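PDB 6XK2: ribokinase from Cryptococcus neoformans var. grubii serotype A, which phosphorylates D-ribose at O-5 with ATP and a divalent metal, most likely magnesium, giving D-ribose 5-phosphate and ADP. Local coordinates for the interface of chains A and B. Sequence-based numbering; all coordinates share one arbitrary frame. Chains: chain A/B, Ribokinase.

The interface of chains A and B. Residues chain A 25, 27, 44, 46, 103, 105; chain B 27, 100, 103, 105, 117, 119.
Extended backbones carry the contact on both sides: strands 22-29, 43-49 and 102-109 of chain A place A:Glu25, A:Phe27, A:Leu44 and A:Val105 against B:Phe27, B:Arg103, B:Val105 and B:His119 on chain B strands 22-29, 102-109 and 114-119, with B:Val100 added from a loop. The enzyme is a homodimer of the PfkB family, and this patch is part of its two-fold interface, face to face between the two sheets; the centre of the patch lies about 18 Å from A:Asp281, the probable catalytic base.

At the polar centre B:Arg103 meets A:Glu25 end-on. B:Arg103 NH2 donates to the carboxylate oxygen A:Glu25 OE2 at 2.8 Å, and B:Arg103 NH1 to A:Glu25 OE1 at 3.0 Å. Both oxygens lie near the guanidinium plane, yet the donors approach from above the carboxylate, the two planes being turned 32° apart. From the opposite face, A:Arg103 NH2 reaches A:Glu25 OE1 on its syn side at 2.7 Å, and A:Lys46 NZ adds a longer salt bridge to A:Glu25 OE2. Two arginines thus hold OE1, one from each chain, and the carboxylate probably offsets the repulsion between them. B:Arg103 gets there by a bent path: CG is anti to the backbone N, then bends at chi2 (105°) and chi3 swing the guanidinium toward chain A.

Beside this charged cluster the packing is apolar. The A:Phe27 ring presents its edge to B:Arg103 NH1 and to the B:His119 CB, while A:Leu44 CD1 of its own chain lies over the ring centre. A:Phe27 and B:Val105 meet tip to tip, A:Phe27 CZ lying 3.7 Å from B:Val105 CG2. The twin of this pair joins B:Phe27 CZ to A:Val105 CG2 at 3.5 Å, and between the two pairs the valines touch through their CG1 methyls. Farther out, A:Leu44 CD2 packs on B:Val100 CG2, and A:Leu44 CB sits over the B:His119 imidazole face, 3.7 Å from the ring centroid.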
# COMPACT_ATOMS: atom_id res chain seq x y z
N GLU A 25 -3.37 -0.94 -6.68
CA GLU A 25 -2.33 0.04 -6.41
C GLU A 25 -0.98 -0.64 -6.57
O GLU A 25 -0.60 -1.47 -5.75
CB GLU A 25 -2.52 0.62 -5.01
CG GLU A 25 -3.56 1.72 -4.96
CD GLU A 25 -3.88 2.18 -3.55
OE1 GLU A 25 -3.69 1.36 -2.62
OE2 GLU A 25 -4.36 3.33 -3.37
N PHE A 27 2.77 -0.30 -6.24
CA PHE A 27 3.88 0.43 -5.64
C PHE A 27 5.17 -0.10 -6.24
O PHE A 27 5.51 -1.27 -6.06
CB PHE A 27 3.92 0.27 -4.11
CG PHE A 27 2.78 0.93 -3.41
CD1 PHE A 27 2.90 2.23 -2.94
CD2 PHE A 27 1.58 0.27 -3.24
CE1 PHE A 27 1.84 2.85 -2.30
CE2 PHE A 27 0.53 0.88 -2.60
CZ PHE A 27 0.66 2.17 -2.13
N LEU A 44 3.98 5.09 -7.82
CA LEU A 44 2.71 4.42 -7.57
C LEU A 44 1.85 4.57 -8.81
O LEU A 44 1.71 5.68 -9.35
CB LEU A 44 1.98 5.01 -6.36
CG LEU A 44 0.51 4.65 -6.19
CD1 LEU A 44 0.28 3.14 -6.08
CD2 LEU A 44 -0.05 5.40 -4.97
N LYS A 46 -2.05 3.53 -10.03
CA LYS A 46 -3.39 3.14 -9.61
C LYS A 46 -4.19 2.85 -10.86
O LYS A 46 -4.25 3.69 -11.76
CB LYS A 46 -4.07 4.29 -8.85
CG LYS A 46 -5.16 3.94 -7.85
CD LYS A 46 -5.37 5.18 -6.93
CE LYS A 46 -6.01 4.85 -5.59
NZ LYS A 46 -5.99 6.05 -4.71
N ARG A 103 -9.56 -3.81 -2.92
CA ARG A 103 -8.26 -3.27 -3.26
C ARG A 103 -7.23 -4.38 -3.34
O ARG A 103 -7.31 -5.39 -2.63
CB ARG A 103 -7.80 -2.23 -2.22
CG ARG A 103 -8.85 -1.18 -1.94
CD ARG A 103 -8.38 -0.11 -0.98
NE ARG A 103 -6.96 0.19 -1.09
CZ ARG A 103 -6.25 0.71 -0.09
NH1 ARG A 103 -6.85 0.95 1.07
NH2 ARG A 103 -4.97 0.98 -0.23
N VAL A 105 -3.12 -4.23 -2.98
CA VAL A 105 -1.86 -3.53 -2.76
C VAL A 105 -0.76 -4.41 -3.33
O VAL A 105 -0.43 -5.46 -2.76
CB VAL A 105 -1.64 -3.23 -1.27
CG1 VAL A 105 -0.32 -2.45 -1.08
CG2 VAL A 105 -2.82 -2.44 -0.72
N PHE B 27 -2.50 -3.27 7.28
CA PHE B 27 -3.16 -4.47 6.77
C PHE B 27 -2.80 -5.62 7.70
O PHE B 27 -1.62 -5.92 7.89
CB PHE B 27 -2.73 -4.79 5.34
CG PHE B 27 -3.22 -3.79 4.32
CD1 PHE B 27 -4.45 -3.95 3.71
CD2 PHE B 27 -2.45 -2.69 3.98
CE1 PHE B 27 -4.90 -3.04 2.78
CE2 PHE B 27 -2.90 -1.78 3.04
CZ PHE B 27 -4.13 -1.95 2.45
N VAL B 100 -1.60 10.72 -4.61
CA VAL B 100 -2.24 10.28 -3.38
C VAL B 100 -1.53 10.94 -2.21
O VAL B 100 -0.37 11.36 -2.30
CB VAL B 100 -2.21 8.74 -3.21
CG1 VAL B 100 -2.86 8.06 -4.39
CG2 VAL B 100 -0.80 8.24 -2.95
N ARG B 103 1.69 7.92 2.03
CA ARG B 103 1.15 6.66 2.52
C ARG B 103 2.26 5.85 3.16
O ARG B 103 3.41 5.87 2.71
CB ARG B 103 0.49 5.86 1.37
CG ARG B 103 -0.10 4.50 1.73
CD ARG B 103 -1.62 4.54 1.80
NE ARG B 103 -2.21 5.11 0.59
CZ ARG B 103 -2.58 4.41 -0.48
NH1 ARG B 103 -2.42 3.10 -0.50
NH2 ARG B 103 -3.10 5.01 -1.53
N VAL B 105 2.25 1.89 3.87
CA VAL B 105 1.57 0.60 3.77
C VAL B 105 2.28 -0.33 4.73
O VAL B 105 3.41 -0.76 4.47
CB VAL B 105 1.58 0.06 2.34
CG1 VAL B 105 0.96 -1.33 2.31
CG2 VAL B 105 0.83 1.01 1.40
N VAL B 117 6.06 -0.12 3.73
CA VAL B 117 6.36 0.49 2.44
C VAL B 117 5.99 1.97 2.55
O VAL B 117 4.83 2.29 2.86
CB VAL B 117 5.59 -0.17 1.29
CG1 VAL B 117 5.82 0.58 -0.01
CG2 VAL B 117 5.98 -1.65 1.14
N HIS B 119 5.48 5.63 0.71
CA HIS B 119 5.25 6.28 -0.58
C HIS B 119 5.10 7.77 -0.34
O HIS B 119 4.16 8.19 0.34
CB HIS B 119 4.00 5.72 -1.26
CG HIS B 119 3.64 6.42 -2.54
ND1 HIS B 119 4.41 6.33 -3.68
CD2 HIS B 119 2.63 7.27 -2.83
CE1 HIS B 119 3.87 7.06 -4.63
NE2 HIS B 119 2.78 7.64 -4.14